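Local coordinates for protein citrate synthase (Pyrobaculum aerophilum, PDB 2IBP) that probably catalyses the condensation of oxaloacetate with acetyl-CoA and water to give citrate and free CoA, a step of the tricarboxylic acid cycle, at residues Y90-H94 with T160-Y164; V174-R178 with L188-F192; V273-T277 with V330-F336; A323-E327 with F347-I351. One frame throughout, in Å; residues are numbered along the deposited sequence.

Contact 1: residues Y90-H94 with T160-Y164; sequences YRELH and TIVAY
At the edge of the Y164 ring, close to its plane, lies the carboxylate oxygen OE2 of E92, while T160 CG2 sits over one face toward the rim and L93 CD1 comes in obliquely beside Y164 CD2. The contact docks the short loop between helices 77-90 and 95-103 onto the long helix 141-169 of the largely helical citrate synthase fold. E92 starts out pointing away from that helix, but its chain bends back at chi2 (57°) and presents OE2 to two donors. Y164 OH gives its proton to E92 OE2 on the syn side at 2.6 Å, only slightly out of the carboxylate plane; E92 OE2 takes the L93 backbone N-H on its anti lone pair, N to OE2 2.8 Å. Two bonds thus grip one oxygen. L93 crosses I161 at about a right angle, L93 CD1 meeting I161 CG1 at 3.7 Å, and helix 95-103 adds V98 and I101 to this apolar patch. R91 sends its guanidinium the other way, to L181 O. Its carbonyl turns to the helix: T160 OG1 donates to R91 O at 2.7 Å, tilted 35° from the carbonyl plane.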
loop_
_atom_site.group_PDB
_atom_site.type_symbol
_atom_site.label_atom_id
_atom_site.label_comp_id
_atom_site.label_asym_id
_atom_site.label_seq_id
_atom_site.Cartn_x
_atom_site.Cartn_y
_atom_site.Cartn_z
ATOM N N TYR A 90 -8.809 12.950 20.079
ATOM C CA TYR A 90 -8.357 11.824 19.272
ATOM C C TYR A 90 -6.891 11.473 19.409
ATOM O O TYR A 90 -6.480 10.406 18.960
ATOM C CB TYR A 90 -8.604 12.084 17.791
ATOM C CG TYR A 90 -10.033 12.320 17.412
ATOM C CD1 TYR A 90 -11.059 11.628 18.030
ATOM C CD2 TYR A 90 -10.335 13.096 16.313
ATOM C CE1 TYR A 90 -12.374 11.838 17.646
ATOM C CE2 TYR A 90 -11.624 13.281 15.898
ATOM C CZ TYR A 90 -12.637 12.647 16.559
ATOM O OH TYR A 90 -13.924 12.866 16.143
ATOM N N ARG A 91 -6.089 12.342 20.011
ATOM C CA ARG A 91 -4.648 12.090 20.081
ATOM C C ARG A 91 -4.261 10.774 20.719
ATOM O O ARG A 91 -3.292 10.139 20.297
ATOM C CB ARG A 91 -3.935 13.205 20.840
ATOM C CG ARG A 91 -3.970 14.515 20.154
ATOM C CD ARG A 91 -3.333 15.550 21.041
ATOM N NE ARG A 91 -3.338 16.860 20.416
ATOM C CZ ARG A 91 -2.991 17.983 21.039
ATOM N NH1 ARG A 91 -2.699 17.964 22.331
ATOM N NH2 ARG A 91 -2.994 19.123 20.386
ATOM N N GLU A 92 -4.946 10.379 21.780
ATOM C CA GLU A 92 -4.565 9.175 22.509
ATOM C C GLU A 92 -4.864 7.932 21.689
ATOM O O GLU A 92 -5.815 7.917 20.903
ATOM C CB GLU A 92 -5.273 9.099 23.856
ATOM C CG GLU A 92 -4.848 7.942 24.743
ATOM C CD GLU A 92 -3.359 7.906 25.058
ATOM O OE1 GLU A 92 -2.976 8.344 26.163
ATOM O OE2 GLU A 92 -2.563 7.487 24.194
ATOM N N LEU A 93 -4.010 6.928 21.840
ATOM C CA LEU A 93 -4.150 5.698 21.104
ATOM C C LEU A 93 -4.856 4.653 21.946
ATOM O O LEU A 93 -4.840 4.691 23.181
ATOM C CB LEU A 93 -2.765 5.180 20.694
ATOM C CG LEU A 93 -1.921 6.163 19.898
ATOM C CD1 LEU A 93 -0.491 5.601 19.696
ATOM C CD2 LEU A 93 -2.600 6.517 18.576
ATOM N N HIS A 94 -5.435 3.680 21.248
ATOM C CA HIS A 94 -6.080 2.530 21.869
ATOM C C HIS A 94 -4.997 1.690 22.554
ATOM O O HIS A 94 -3.869 1.572 22.042
ATOM C CB HIS A 94 -6.756 1.695 20.779
ATOM C CG HIS A 94 -7.623 0.591 21.304
ATOM N ND1 HIS A 94 -7.113 -0.598 21.781
ATOM C CD2 HIS A 94 -8.973 0.483 21.386
ATOM C CE1 HIS A 94 -8.110 -1.375 22.171
ATOM N NE2 HIS A 94 -9.250 -0.742 21.945
ATOM N N THR A 160 1.334 10.874 18.055
ATOM C CA THR A 160 1.340 10.038 19.248
ATOM C C THR A 160 2.069 8.728 18.956
ATOM O O THR A 160 2.855 8.233 19.765
ATOM C CB THR A 160 -0.091 9.785 19.741
ATOM O OG1 THR A 160 -0.812 11.022 19.728
ATOM C CG2 THR A 160 -0.082 9.207 21.149
ATOM N N ILE A 161 1.764 8.154 17.804
ATOM C CA ILE A 161 2.399 6.913 17.392
ATOM C C ILE A 161 3.917 7.113 17.321
ATOM O O ILE A 161 4.690 6.332 17.890
ATOM C CB ILE A 161 1.873 6.450 16.033
ATOM C CG1 ILE A 161 0.395 6.066 16.132
ATOM C CG2 ILE A 161 2.684 5.237 15.539
ATOM C CD1 ILE A 161 -0.215 5.676 14.810
ATOM N N VAL A 162 4.339 8.161 16.638
ATOM C CA VAL A 162 5.755 8.472 16.494
ATOM C C VAL A 162 6.436 8.655 17.844
ATOM O O VAL A 162 7.481 8.056 18.121
ATOM C CB VAL A 162 5.945 9.699 15.594
ATOM C CG1 VAL A 162 7.423 10.127 15.543
ATOM C CG2 VAL A 162 5.378 9.429 14.189
ATOM N N ALA A 163 5.867 9.526 18.676
ATOM C CA ALA A 163 6.439 9.829 19.981
ATOM C C ALA A 163 6.492 8.612 20.901
ATOM O O ALA A 163 7.504 8.382 21.575
ATOM C CB ALA A 163 5.670 10.965 20.651
ATOM N N TYR A 164 5.428 7.796 20.914
ATOM C CA TYR A 164 5.409 6.618 21.775
ATOM C C TYR A 164 6.496 5.643 21.351
ATOM O O TYR A 164 7.205 5.097 22.176
ATOM C CB TYR A 164 4.064 5.917 21.708
ATOM C CG TYR A 164 2.968 6.530 22.551
ATOM C CD1 TYR A 164 3.078 7.815 23.053
ATOM C CD2 TYR A 164 1.762 5.858 22.742
ATOM C CE1 TYR A 164 2.066 8.378 23.829
ATOM C CE2 TYR A 164 0.731 6.429 23.483
ATOM C CZ TYR A 164 0.890 7.700 24.011
ATOM O OH TYR A 164 -0.135 8.304 24.725
#

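Contact 2: residues V174-R178 with L188-F192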
loop_
_atom_site.group_PDB
_atom_site.type_symbol
_atom_site.label_atom_id
_atom_site.label_comp_id
_atom_site.label_asym_id
_atom_site.label_seq_id
_atom_site.Cartn_x
_atom_site.Cartn_y
_atom_site.Cartn_z
ATOM N N VAL A 174 6.061 6.138 28.152
ATOM C CA VAL A 174 5.443 7.052 27.220
ATOM C C VAL A 174 5.031 8.309 27.970
ATOM O O VAL A 174 4.870 8.310 29.201
ATOM C CB VAL A 174 4.206 6.483 26.473
ATOM C CG1 VAL A 174 4.586 5.230 25.667
ATOM C CG2 VAL A 174 3.070 6.201 27.432
ATOM N N VAL A 175 4.970 9.386 27.212
ATOM C CA VAL A 175 4.448 10.662 27.683
ATOM C C VAL A 175 3.158 10.852 26.920
ATOM O O VAL A 175 3.134 11.084 25.705
ATOM C CB VAL A 175 5.423 11.815 27.485
ATOM C CG1 VAL A 175 4.781 13.137 27.883
ATOM C CG2 VAL A 175 6.700 11.579 28.313
ATOM N N ARG A 176 2.060 10.773 27.650
ATOM C CA ARG A 176 0.770 10.864 27.006
ATOM C C ARG A 176 0.438 12.286 26.592
ATOM O O ARG A 176 1.035 13.242 27.094
ATOM C CB ARG A 176 -0.314 10.211 27.858
ATOM C CG ARG A 176 -0.046 8.722 28.039
ATOM C CD ARG A 176 -1.140 7.983 28.772
ATOM N NE ARG A 176 -0.766 6.582 28.955
ATOM C CZ ARG A 176 -0.959 5.621 28.053
ATOM N NH1 ARG A 176 -1.546 5.890 26.894
ATOM N NH2 ARG A 176 -0.573 4.380 28.318
ATOM N N PRO A 177 -0.471 12.427 25.615
ATOM C CA PRO A 177 -0.770 13.749 25.091
ATOM C C PRO A 177 -1.330 14.723 26.102
ATOM O O PRO A 177 -2.190 14.356 26.912
ATOM C CB PRO A 177 -1.821 13.488 24.010
ATOM C CG PRO A 177 -1.754 12.036 23.715
ATOM C CD PRO A 177 -1.253 11.365 24.940
ATOM N N ARG A 178 -0.808 15.941 26.063
ATOM C CA ARG A 178 -1.318 17.028 26.896
ATOM C C ARG A 178 -2.374 17.820 26.144
ATOM O O ARG A 178 -2.138 18.455 25.105
ATOM C CB ARG A 178 -0.201 17.942 27.383
ATOM C CG ARG A 178 0.325 17.571 28.750
ATOM C CD ARG A 178 1.445 18.468 29.159
ATOM N NE ARG A 178 1.027 19.862 29.261
ATOM C CZ ARG A 178 1.866 20.853 29.542
ATOM N NH1 ARG A 178 3.162 20.609 29.715
ATOM N NH2 ARG A 178 1.420 22.092 29.610
ATOM N N LEU A 188 6.376 17.570 20.554
ATOM C CA LEU A 188 7.681 17.726 21.202
ATOM C C LEU A 188 7.621 17.357 22.677
ATOM O O LEU A 188 8.554 16.788 23.230
ATOM C CB LEU A 188 8.232 19.135 21.014
ATOM C CG LEU A 188 8.618 19.500 19.584
ATOM C CD1 LEU A 188 9.092 20.947 19.518
ATOM C CD2 LEU A 188 9.670 18.529 19.023
ATOM N N TYR A 189 6.519 17.708 23.330
ATOM C CA TYR A 189 6.311 17.313 24.718
ATOM C C TYR A 189 6.283 15.772 24.852
ATOM O O TYR A 189 6.919 15.202 25.737
ATOM C CB TYR A 189 5.004 17.935 25.228
ATOM C CG TYR A 189 4.523 17.342 26.517
ATOM C CD1 TYR A 189 5.171 17.591 27.713
ATOM C CD2 TYR A 189 3.430 16.490 26.527
ATOM C CE1 TYR A 189 4.751 16.999 28.877
ATOM C CE2 TYR A 189 2.997 15.898 27.683
ATOM C CZ TYR A 189 3.656 16.154 28.862
ATOM O OH TYR A 189 3.208 15.556 30.010
ATOM N N MET A 190 5.580 15.098 23.944
ATOM C CA MET A 190 5.509 13.645 23.995
ATOM C C MET A 190 6.845 12.981 23.669
ATOM O O MET A 190 7.150 11.908 24.178
ATOM C CB MET A 190 4.424 13.136 23.054
ATOM C CG MET A 190 3.018 13.518 23.464
ATOM S SD MET A 190 1.798 12.619 22.494
ATOM C CE MET A 190 2.249 13.198 20.869
ATOM N N MET A 191 7.648 13.635 22.833
ATOM C CA MET A 191 8.956 13.094 22.486
ATOM C C MET A 191 9.903 13.203 23.658
ATOM O O MET A 191 10.541 12.228 24.034
ATOM C CB MET A 191 9.576 13.852 21.320
ATOM C CG MET A 191 8.941 13.578 19.979
ATOM S SD MET A 191 9.430 11.957 19.337
ATOM C CE MET A 191 11.159 12.268 18.928
ATOM N N PHE A 192 9.963 14.386 24.262
ATOM C CA PHE A 192 10.996 14.657 25.246
ATOM C C PHE A 192 10.568 14.851 26.702
ATOM O O PHE A 192 11.425 14.911 27.580
ATOM C CB PHE A 192 11.832 15.821 24.768
ATOM C CG PHE A 192 12.381 15.629 23.385
ATOM C CD1 PHE A 192 13.206 14.556 23.090
ATOM C CD2 PHE A 192 12.068 16.510 22.374
ATOM C CE1 PHE A 192 13.704 14.382 21.812
ATOM C CE2 PHE A 192 12.597 16.361 21.105
ATOM C CZ PHE A 192 13.410 15.283 20.822
HETATM O O HOH W 1 5.300 9.843 24.435
HETATM O O HOH W 2 1.172 13.778 29.672
#
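The ring of Y189 is held between V175 and R178, one on each face. V175 CG1 makes a CH-pi contact from one side, 3.7 Å from the ring centroid. From the opposite side R178 CD does the same at 3.5 Å, displaced toward the rim and close above Y189 CZ. The phenol reaches this slot because CG stands anti to the backbone N (chi1 166°), which places the ring between V175 and R178, crossing each at about a right angle. Of R178, it is the aliphatic chain that lies over the face; its guanidinium, turned nearly perpendicular to the ring, lies far enough out to add at most a weak cation-pi attraction. R176 O sits at the ring edge, where water 2 donates to it at 2.6 Å and also hydrogen-bonds Y189 OH. Here the loop joining helices 141-169 and 183-192 of the largely helical citrate synthase fold turns back on the last turn of the second helix, near the protein surface. Next along that helix, M190 lays CG against V175 O and its sulfur SD against P177 CG at 3.8 Å. Exchanging Y189 for an alanine would probably open a gap between V175 and R178 and deprive water 2 of its phenol partner. Backbone is joined through water 1, which accepts from V175 N and donates to M190 O. Further out, N186 OD1 receives the R178 backbone N, and D180 forms a salt bridge with R178 NH2, consistent with the bend at chi3 (62°) that leaves CD over the ring.

Contact 3: residues V273-T277 with V330-F336; sequences VEAAT and VLSHPYF
T277 sets its methyl CG2 among three rings, each turned to it differently. CG2 lies over a face of H333, toward the rim and nearest H333 NE2 at 3.5 Å. Y335 turns a face to the same residue, and here it is T277 CB that stands over the ring centre, a CH-pi contact at 3.8 Å from the centroid and 9° off the normal. F336 is met obliquely, its CE1 approaching T277 CG2 at 3.4 Å. The threonine hydroxyl would hold this rotamer: with chi1 at 69°, T277 OG1 lies between the backbone N and the carbonyl carbon and donates to E274 O at 2.6 Å, in the carbonyl plane on a lone pair. The same oxygen also accepts T277 N. The rings also pack on each other, Y335 CD1 over the centre of F336. V273 spreads its two methyls, CG1 reaching F336 CE1 at 3.3 Å and CG2 meeting V330 CG2 at 3.9 Å, while A276 CB approaches the F336 edge at CZ. A serine in place of Y335 would remove the flat surface that backs T277 CB and is likely to leave one face of F336 without that neighbour. L284, from a loop, touches A276, V330 and F336. H333 is both the first residue out of helix 319-332 and the N-cap position of helix 334-338, so the C-terminal end of helix 269-276, with T277 just beyond it, packs into the corner between two successive helices, in what is consistent with the small helical domain of citrate synthases.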
loop_
_atom_site.group_PDB
_atom_site.type_symbol
_atom_site.label_atom_id
_atom_site.label_comp_id
_atom_site.label_asym_id
_atom_site.label_seq_id
_atom_site.Cartn_x
_atom_site.Cartn_y
_atom_site.Cartn_z
ATOM N N VAL A 273 30.541 22.884 -4.795
ATOM C CA VAL A 273 29.585 23.291 -5.814
ATOM C C VAL A 273 30.198 23.235 -7.217
ATOM O O VAL A 273 29.536 22.842 -8.174
ATOM C CB VAL A 273 28.993 24.668 -5.507
ATOM C CG1 VAL A 273 28.179 25.186 -6.701
ATOM C CG2 VAL A 273 28.153 24.599 -4.214
ATOM N N GLU A 274 31.463 23.618 -7.347
ATOM C CA GLU A 274 32.147 23.503 -8.633
ATOM C C GLU A 274 32.218 22.043 -9.079
ATOM O O GLU A 274 32.002 21.739 -10.254
ATOM C CB GLU A 274 33.551 24.113 -8.547
ATOM C CG GLU A 274 34.459 23.773 -9.728
ATOM C CD GLU A 274 35.765 24.564 -9.725
ATOM O OE1 GLU A 274 35.724 25.793 -9.476
ATOM O OE2 GLU A 274 36.821 23.964 -10.025
ATOM N N ALA A 275 32.531 21.142 -8.147
ATOM C CA ALA A 275 32.630 19.720 -8.445
ATOM C C ALA A 275 31.294 19.162 -8.924
ATOM O O ALA A 275 31.259 18.235 -9.727
ATOM C CB ALA A 275 33.090 18.949 -7.221
ATOM N N ALA A 276 30.200 19.725 -8.416
ATOM C CA ALA A 276 28.860 19.263 -8.776
ATOM C C ALA A 276 28.475 19.638 -10.206
ATOM O O ALA A 276 27.512 19.096 -10.750
ATOM C CB ALA A 276 27.830 19.814 -7.784
ATOM N N THR A 277 29.210 20.570 -10.811
ATOM C CA THR A 277 28.934 20.977 -12.189
ATOM C C THR A 277 29.646 20.085 -13.216
ATOM O O THR A 277 29.636 20.386 -14.411
ATOM C CB THR A 277 29.337 22.440 -12.435
ATOM O OG1 THR A 277 30.763 22.569 -12.393
ATOM C CG2 THR A 277 28.702 23.352 -11.394
ATOM N N VAL A 330 25.666 27.868 -4.909
ATOM C CA VAL A 330 24.708 27.332 -5.872
ATOM C C VAL A 330 23.946 28.463 -6.579
ATOM O O VAL A 330 23.777 28.440 -7.801
ATOM C CB VAL A 330 23.697 26.379 -5.204
ATOM C CG1 VAL A 330 22.459 26.193 -6.097
ATOM C CG2 VAL A 330 24.355 25.064 -4.847
ATOM N N LEU A 331 23.533 29.468 -5.815
ATOM C CA LEU A 331 22.750 30.573 -6.370
ATOM C C LEU A 331 23.561 31.539 -7.241
ATOM O O LEU A 331 22.997 32.238 -8.088
ATOM C CB LEU A 331 22.060 31.350 -5.244
ATOM C CG LEU A 331 21.022 30.580 -4.422
ATOM C CD1 LEU A 331 20.474 31.463 -3.306
ATOM C CD2 LEU A 331 19.892 30.085 -5.314
ATOM N N SER A 332 24.875 31.579 -7.037
ATOM C CA SER A 332 25.747 32.489 -7.787
ATOM C C SER A 332 26.453 31.815 -8.959
ATOM O O SER A 332 27.082 32.484 -9.775
ATOM C CB SER A 332 26.800 33.092 -6.856
ATOM O OG SER A 332 27.683 32.094 -6.359
ATOM N N HIS A 333 26.371 30.492 -9.030
ATOM C CA HIS A 333 27.036 29.741 -10.088
ATOM C C HIS A 333 26.082 29.690 -11.277
ATOM O O HIS A 333 25.008 29.099 -11.176
ATOM C CB HIS A 333 27.343 28.325 -9.609
ATOM C CG HIS A 333 28.418 27.636 -10.392
ATOM N ND1 HIS A 333 29.618 27.257 -9.828
ATOM C CD2 HIS A 333 28.498 27.308 -11.703
ATOM C CE1 HIS A 333 30.373 26.685 -10.751
ATOM N NE2 HIS A 333 29.719 26.710 -11.899
ATOM N N PRO A 334 26.505 30.230 -12.432
ATOM C CA PRO A 334 25.637 30.307 -13.614
ATOM C C PRO A 334 25.061 28.953 -14.012
ATOM O O PRO A 334 23.892 28.856 -14.392
ATOM C CB PRO A 334 26.577 30.835 -14.711
ATOM C CG PRO A 334 27.965 30.533 -14.220
ATOM C CD PRO A 334 27.885 30.659 -12.733
ATOM N N TYR A 335 25.888 27.922 -13.912
ATOM C CA TYR A 335 25.497 26.561 -14.242
ATOM C C TYR A 335 24.152 26.169 -13.647
ATOM O O TYR A 335 23.271 25.688 -14.348
ATOM C CB TYR A 335 26.541 25.596 -13.711
ATOM C CG TYR A 335 26.230 24.149 -13.950
ATOM C CD1 TYR A 335 25.586 23.389 -12.981
ATOM C CD2 TYR A 335 26.613 23.519 -15.131
ATOM C CE1 TYR A 335 25.314 22.046 -13.182
ATOM C CE2 TYR A 335 26.350 22.171 -15.340
ATOM C CZ TYR A 335 25.703 21.440 -14.361
ATOM O OH TYR A 335 25.426 20.105 -14.551
ATOM N N PHE A 336 24.012 26.353 -12.340
ATOM C CA PHE A 336 22.784 25.960 -11.652
ATOM C C PHE A 336 21.602 26.814 -12.070
ATOM O O PHE A 336 20.508 26.298 -12.295
ATOM C CB PHE A 336 22.995 25.986 -10.135
ATOM C CG PHE A 336 24.002 24.983 -9.658
ATOM C CD1 PHE A 336 25.353 25.292 -9.648
ATOM C CD2 PHE A 336 23.617 23.707 -9.301
ATOM C CE1 PHE A 336 26.283 24.359 -9.240
ATOM C CE2 PHE A 336 24.547 22.771 -8.887
ATOM C CZ PHE A 336 25.883 23.095 -8.872
#

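Contact 4: residues A323-E327 with F347-I351; sequences ASAIE and FWSGI
F347 and W348 reach helix 319-332 by different first torsions: F347 has CG anti to its backbone N (chi1 -173°), whereas W348 has CG anti to the carbonyl carbon (chi1 -65°). F347 thereby reaches A323, I326 and E327, and W348 reaches A323, S324 and E327, with F347 CD2 poised over a face of the indole near its rim. F347 presents its edge to the helix. A323 O lies in the ring plane, 3.3 Å from F347 CE2, and I326 CG2 also stands at the edge, 3.8 Å from F347 CZ. That carbonyl is already engaged by the helical bond from E327 N. A323 CB is touched by three side chains, with W348 CZ3 at 3.7 Å, F347 CE2 and I351 CD1 both at 3.9 Å. The contact packs the middle of helix 319-332 against the residues leading into helix 349-356, in the helical citrate synthase fold, where Y260 of helix 252-263 touches A323 and I326 and hydrogen-bonds F347 O. At the indole edge, S324 OG faces W348 CH2. The E327 carboxylate also comes to this edge, its plane about perpendicular to the ring, with E327 CD 3.8 Å from W348 CZ2. S324 OG is hydrogen-bonded to F320 O. E327 OE2 forms a salt bridge with K303, and Y295 OH is hydrogen-bonded to both E327 OE2 and W348 NE1.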
loop_
_atom_site.group_PDB
_atom_site.type_symbol
_atom_site.label_atom_id
_atom_site.label_comp_id
_atom_site.label_asym_id
_atom_site.label_seq_id
_atom_site.Cartn_x
_atom_site.Cartn_y
_atom_site.Cartn_z
ATOM N N ALA A 323 25.464 24.769 5.183
ATOM C CA ALA A 323 24.370 24.818 4.230
ATOM C C ALA A 323 24.250 26.190 3.571
ATOM O O ALA A 323 24.080 26.303 2.356
ATOM C CB ALA A 323 23.063 24.436 4.897
ATOM N N SER A 324 24.371 27.258 4.357
ATOM C CA SER A 324 24.304 28.618 3.813
ATOM C C SER A 324 25.414 28.916 2.792
ATOM O O SER A 324 25.167 29.510 1.744
ATOM C CB SER A 324 24.371 29.644 4.940
ATOM O OG SER A 324 23.196 29.598 5.722
ATOM N N ALA A 325 26.623 28.467 3.098
ATOM C CA ALA A 325 27.765 28.667 2.208
ATOM C C ALA A 325 27.538 27.966 0.875
ATOM O O ALA A 325 27.778 28.528 -0.190
ATOM C CB ALA A 325 29.033 28.163 2.874
ATOM N N ILE A 326 27.052 26.735 0.954
ATOM C CA ILE A 326 26.762 25.960 -0.227
ATOM C C ILE A 326 25.640 26.607 -1.015
ATOM O O ILE A 326 25.723 26.754 -2.234
ATOM C CB ILE A 326 26.401 24.531 0.156
ATOM C CG1 ILE A 326 27.649 23.822 0.706
ATOM C CG2 ILE A 326 25.822 23.760 -1.049
ATOM C CD1 ILE A 326 27.382 22.461 1.268
ATOM N N GLU A 327 24.588 27.013 -0.313
ATOM C CA GLU A 327 23.469 27.665 -0.973
ATOM C C GLU A 327 23.915 28.893 -1.763
ATOM O O GLU A 327 23.540 29.063 -2.916
ATOM C CB GLU A 327 22.405 28.088 0.046
ATOM C CG GLU A 327 21.161 28.626 -0.618
ATOM C CD GLU A 327 20.580 29.819 0.096
ATOM O OE1 GLU A 327 21.359 30.643 0.621
ATOM O OE2 GLU A 327 19.352 30.002 0.026
ATOM N N PHE A 347 17.146 20.478 1.512
ATOM C CA PHE A 347 18.443 21.114 1.692
ATOM C C PHE A 347 18.582 21.681 3.098
ATOM O O PHE A 347 19.698 21.735 3.647
ATOM C CB PHE A 347 18.586 22.226 0.656
ATOM C CG PHE A 347 19.938 22.871 0.617
ATOM C CD1 PHE A 347 20.898 22.436 -0.277
ATOM C CD2 PHE A 347 20.224 23.962 1.412
ATOM C CE1 PHE A 347 22.118 23.053 -0.338
ATOM C CE2 PHE A 347 21.446 24.566 1.354
ATOM C CZ PHE A 347 22.388 24.114 0.470
ATOM N N TRP A 348 17.454 22.055 3.697
ATOM C CA TRP A 348 17.441 22.739 4.970
ATOM C C TRP A 348 16.758 22.025 6.117
ATOM O O TRP A 348 17.143 22.210 7.258
ATOM C CB TRP A 348 16.665 24.064 4.841
ATOM C CG TRP A 348 17.270 25.060 3.947
ATOM C CD1 TRP A 348 16.884 25.371 2.689
ATOM C CD2 TRP A 348 18.438 25.844 4.219
ATOM N NE1 TRP A 348 17.706 26.339 2.167
ATOM C CE2 TRP A 348 18.678 26.640 3.082
ATOM C CE3 TRP A 348 19.278 25.977 5.328
ATOM C CZ2 TRP A 348 19.735 27.546 3.014
ATOM C CZ3 TRP A 348 20.331 26.864 5.252
ATOM C CH2 TRP A 348 20.545 27.636 4.100
ATOM N N SER A 349 15.710 21.250 5.814
ATOM C CA SER A 349 14.801 20.769 6.855
ATOM C C SER A 349 15.302 19.816 7.926
ATOM O O SER A 349 14.689 19.732 8.983
ATOM C CB SER A 349 13.543 20.189 6.228
ATOM O OG SER A 349 13.825 18.951 5.639
ATOM N N GLY A 350 16.433 19.147 7.698
ATOM C CA GLY A 350 16.987 18.249 8.702
ATOM C C GLY A 350 17.799 18.945 9.771
ATOM O O GLY A 350 18.034 18.391 10.844
ATOM N N ILE A 351 18.165 20.196 9.516
ATOM C CA ILE A 351 19.041 20.928 10.431
ATOM C C ILE A 351 18.407 21.185 11.794
ATOM O O ILE A 351 18.947 20.802 12.837
ATOM C CB ILE A 351 19.522 22.228 9.795
ATOM C CG1 ILE A 351 20.378 21.914 8.548
ATOM C CG2 ILE A 351 20.287 23.066 10.830
ATOM C CD1 ILE A 351 20.776 23.130 7.739
#

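The four contacts form two pairs. Contacts 1 and 2 lie with centres 9 Å apart and adjoin directly, Y164 OH coming within 3.3 Å of P177 CD; they involve helices 141-169 and 183-192, consecutive in the chain, and lie away from the annotated sites. Contacts 3 and 4 share helix 319-332, with centres 15 Å apart, and meet where V273 CG2 packs on I326 O at 3.8 Å. The centres of contacts 1 and 3 are about 44 Å apart. Contact 4 is nearest the predicted active site, the F347 side chain about 6 Å from that of D346, and its W348 side chain is about 12 Å from a bound magnesium ion; in contact 3, V330 is about 11 Å from H289, also predicted to be in the active site, side chain to side chain.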